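Local coordinates for protein UDP-N-Acetylglucosamine 2-Epimerase (Thermus thermophilus, PDB 1V4V) that probably interconverts UDP-N-acetylglucosamine and UDP-N-acetylmannosamine as a two-domain, homodimeric epimerase with the GT-B architecture, at residues 36-45 with 57-68. Sequence-based numbering, arbitrary orientation.
Sequences PLVLLTGQHR and IQEDRNLDVMQE
Asp60 holds both backbone polar groups of Val38, one with its carboxylate and one with its own N-H. Its OD2 takes the Val38 N-H through the anti lone pair (N to OD2 2.9 Å), while its own N donates to Val38 O at 2.8 Å, in the carbonyl plane. Arg61 N also donates to that oxygen, so Val38 O accepts two bonds. With CG anti to its carbonyl carbon (chi1 -68°), the Asp60 carboxylate reaches back toward the start of strand 34-40 and passes the Leu37 side chain at about a right angle, OD2 lying 3.4 Å from Leu37 CD2. That Arg61 bond opens the parallel pairing, which Leu40 N to Arg61 O and Leu63 N to Leu40 O continue. On one face Leu39 CD1 packs on Leu63 CD2 at 3.9 Å; on the other, Leu40 CG rests on Glu59 CB at 3.6 Å, the two side chains crossing. Past the strands, water 1 bridges Gly42 O and Leu63 O, and Gln43 lays its CG on Val65 CG1 before NE2 donates to Met66 O at 2.9 Å.

Further out, Glu59 OE1 forms a salt bridge with Arg49; the Arg45 guanidinium makes a long, charge-only contact with the same oxygen, which lies well out of its plane. Helix 72-89 covers the Leu39 and Leu63 side. Helix 45-53 links strands 34-40 and 61-62 as a beta-alpha-beta unit at one edge of the Rossmann-like N-terminal sheet, where Asp60 OD2 stands in for a main-chain carbonyl and satisfies Val38 N before the short edge strand begins.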
# COMPACT_ATOMS: atom_id res chain seq x y z
N PRO A 36 -21.47 3.25 14.25
CA PRO A 36 -20.43 4.01 13.57
C PRO A 36 -19.81 5.05 14.51
O PRO A 36 -20.49 5.58 15.39
CB PRO A 36 -21.18 4.66 12.42
CG PRO A 36 -22.51 4.98 13.06
CD PRO A 36 -22.81 3.73 13.87
N LEU A 37 -18.52 5.30 14.33
CA LEU A 37 -17.81 6.29 15.13
C LEU A 37 -16.94 7.11 14.20
O LEU A 37 -16.53 6.63 13.14
CB LEU A 37 -16.92 5.61 16.17
CG LEU A 37 -17.59 4.75 17.25
CD1 LEU A 37 -16.51 4.07 18.06
CD2 LEU A 37 -18.49 5.61 18.14
N VAL A 38 -16.65 8.35 14.59
CA VAL A 38 -15.82 9.22 13.76
C VAL A 38 -14.53 9.65 14.45
O VAL A 38 -14.55 10.17 15.57
CB VAL A 38 -16.61 10.49 13.35
CG1 VAL A 38 -15.67 11.49 12.67
CG2 VAL A 38 -17.73 10.12 12.40
N LEU A 39 -13.42 9.42 13.76
CA LEU A 39 -12.11 9.81 14.23
C LEU A 39 -11.61 10.87 13.26
O LEU A 39 -11.39 10.57 12.09
CB LEU A 39 -11.14 8.63 14.21
CG LEU A 39 -9.66 8.98 14.44
CD1 LEU A 39 -9.46 9.55 15.83
CD2 LEU A 39 -8.80 7.73 14.25
N LEU A 40 -11.46 12.11 13.73
CA LEU A 40 -10.96 13.17 12.85
C LEU A 40 -9.44 13.06 12.83
O LEU A 40 -8.82 12.80 13.86
CB LEU A 40 -11.38 14.55 13.36
CG LEU A 40 -12.90 14.76 13.41
CD1 LEU A 40 -13.20 16.23 13.71
CD2 LEU A 40 -13.52 14.36 12.08
N THR A 41 -8.85 13.26 11.65
CA THR A 41 -7.41 13.11 11.50
C THR A 41 -6.71 14.33 10.90
O THR A 41 -5.52 14.27 10.58
CB THR A 41 -7.10 11.90 10.60
OG1 THR A 41 -7.65 12.14 9.29
CG2 THR A 41 -7.72 10.63 11.16
N GLY A 42 -7.44 15.44 10.76
CA GLY A 42 -6.88 16.63 10.16
C GLY A 42 -6.44 17.77 11.08
O GLY A 42 -6.37 17.62 12.30
N GLN A 43 -6.16 18.92 10.46
CA GLN A 43 -5.69 20.11 11.16
C GLN A 43 -6.73 21.10 11.65
O GLN A 43 -6.45 21.91 12.53
CB GLN A 43 -4.71 20.88 10.27
CG GLN A 43 -3.49 20.11 9.82
CD GLN A 43 -2.68 20.88 8.80
OE1 GLN A 43 -3.17 21.22 7.72
NE2 GLN A 43 -1.42 21.16 9.13
N HIS A 44 -7.93 21.06 11.09
CA HIS A 44 -8.95 22.02 11.48
C HIS A 44 -10.16 21.37 12.14
O HIS A 44 -11.20 21.18 11.51
CB HIS A 44 -9.38 22.83 10.26
CG HIS A 44 -8.23 23.35 9.46
ND1 HIS A 44 -7.30 24.23 9.98
CD2 HIS A 44 -7.84 23.10 8.19
CE1 HIS A 44 -6.39 24.49 9.06
NE2 HIS A 44 -6.69 23.82 7.97
N ARG A 45 -10.01 21.04 13.42
CA ARG A 45 -11.06 20.41 14.20
C ARG A 45 -12.39 21.15 14.15
O ARG A 45 -13.40 20.60 13.72
CB ARG A 45 -10.59 20.28 15.66
CG ARG A 45 -11.62 19.71 16.62
CD ARG A 45 -10.99 19.46 17.99
NE ARG A 45 -11.96 19.03 18.99
CZ ARG A 45 -12.87 19.83 19.55
NH1 ARG A 45 -12.93 21.11 19.21
NH2 ARG A 45 -13.72 19.34 20.45
N ILE A 57 -23.91 15.00 12.48
CA ILE A 57 -22.87 14.08 12.93
C ILE A 57 -21.86 14.79 13.81
O ILE A 57 -21.47 15.93 13.54
CB ILE A 57 -22.14 13.45 11.71
CG1 ILE A 57 -23.11 12.61 10.89
CG2 ILE A 57 -20.97 12.58 12.18
CD1 ILE A 57 -22.54 12.11 9.57
N GLN A 58 -21.43 14.12 14.87
CA GLN A 58 -20.44 14.67 15.80
C GLN A 58 -19.26 13.71 15.79
O GLN A 58 -19.45 12.51 15.58
CB GLN A 58 -21.02 14.73 17.21
CG GLN A 58 -22.53 14.94 17.26
CD GLN A 58 -22.96 16.26 16.64
OE1 GLN A 58 -24.15 16.46 16.36
NE2 GLN A 58 -22.01 17.16 16.43
N GLU A 59 -18.05 14.21 16.02
CA GLU A 59 -16.89 13.31 16.03
C GLU A 59 -16.76 12.70 17.41
O GLU A 59 -17.25 13.25 18.40
CB GLU A 59 -15.60 14.05 15.65
CG GLU A 59 -14.78 14.62 16.80
CD GLU A 59 -15.27 15.97 17.26
OE1 GLU A 59 -14.57 16.61 18.07
OE2 GLU A 59 -16.35 16.40 16.80
N ASP A 60 -16.11 11.54 17.48
CA ASP A 60 -15.92 10.84 18.74
C ASP A 60 -14.52 11.04 19.29
O ASP A 60 -14.31 11.00 20.50
CB ASP A 60 -16.19 9.35 18.53
CG ASP A 60 -17.65 9.07 18.24
OD1 ASP A 60 -18.47 9.13 19.18
OD2 ASP A 60 -17.98 8.81 17.07
N ARG A 61 -13.55 11.26 18.40
CA ARG A 61 -12.17 11.46 18.81
C ARG A 61 -11.40 12.23 17.74
O ARG A 61 -11.81 12.26 16.58
CB ARG A 61 -11.52 10.09 19.06
CG ARG A 61 -10.10 10.15 19.61
CD ARG A 61 -9.78 8.88 20.38
NE ARG A 61 -8.37 8.80 20.76
CZ ARG A 61 -7.89 7.95 21.67
NH1 ARG A 61 -8.72 7.13 22.30
NH2 ARG A 61 -6.60 7.93 21.94
N ASN A 62 -10.31 12.87 18.14
CA ASN A 62 -9.49 13.65 17.22
C ASN A 62 -8.02 13.32 17.42
O ASN A 62 -7.58 13.12 18.55
CB ASN A 62 -9.67 15.15 17.46
CG ASN A 62 -11.11 15.59 17.36
OD1 ASN A 62 -11.94 15.26 18.22
ND2 ASN A 62 -11.42 16.35 16.32
N LEU A 63 -7.25 13.27 16.34
CA LEU A 63 -5.82 13.02 16.46
C LEU A 63 -5.18 14.38 16.70
O LEU A 63 -5.78 15.42 16.41
CB LEU A 63 -5.26 12.41 15.17
CG LEU A 63 -5.76 11.01 14.80
CD1 LEU A 63 -4.97 10.49 13.60
CD2 LEU A 63 -5.60 10.07 16.00
N ASP A 64 -3.97 14.39 17.25
CA ASP A 64 -3.27 15.64 17.53
C ASP A 64 -2.34 15.94 16.36
O ASP A 64 -1.29 15.32 16.21
CB ASP A 64 -2.49 15.51 18.84
CG ASP A 64 -1.89 16.82 19.30
OD1 ASP A 64 -1.57 16.93 20.50
OD2 ASP A 64 -1.72 17.73 18.46
N VAL A 65 -2.75 16.89 15.52
CA VAL A 65 -1.98 17.24 14.33
C VAL A 65 -1.50 18.70 14.33
O VAL A 65 -2.27 19.61 14.65
CB VAL A 65 -2.82 16.99 13.06
CG1 VAL A 65 -2.03 17.37 11.82
CG2 VAL A 65 -3.23 15.52 13.00
N MSE A 66 -0.24 18.90 13.97
CA MSE A 66 0.34 20.24 13.92
C MSE A 66 -0.37 21.06 12.84
O MSE A 66 -0.90 20.51 11.88
CB MSE A 66 1.84 20.17 13.59
CG MSE A 66 2.67 19.27 14.49
SE MSE A 66 4.56 19.23 13.99
CE MSE A 66 4.45 20.10 12.27
N GLN A 67 -0.37 22.38 12.99
CA GLN A 67 -1.00 23.25 12.00
C GLN A 67 0.01 23.62 10.91
O GLN A 67 -0.35 23.81 9.75
CB GLN A 67 -1.52 24.53 12.65
CG GLN A 67 -3.02 24.72 12.55
CD GLN A 67 -3.80 23.76 13.42
OE1 GLN A 67 -5.02 23.70 13.35
NE2 GLN A 67 -3.09 23.00 14.25
N GLU A 68 1.27 23.71 11.31
CA GLU A 68 2.34 24.08 10.39
C GLU A 68 2.62 23.00 9.35
O GLU A 68 2.40 21.81 9.59
CB GLU A 68 3.62 24.36 11.18
CG GLU A 68 4.04 23.21 12.07
CD GLU A 68 5.46 23.35 12.60
OE1 GLU A 68 6.39 23.49 11.77
OE2 GLU A 68 5.65 23.30 13.83
O HOH W 1 -7.19 15.65 13.95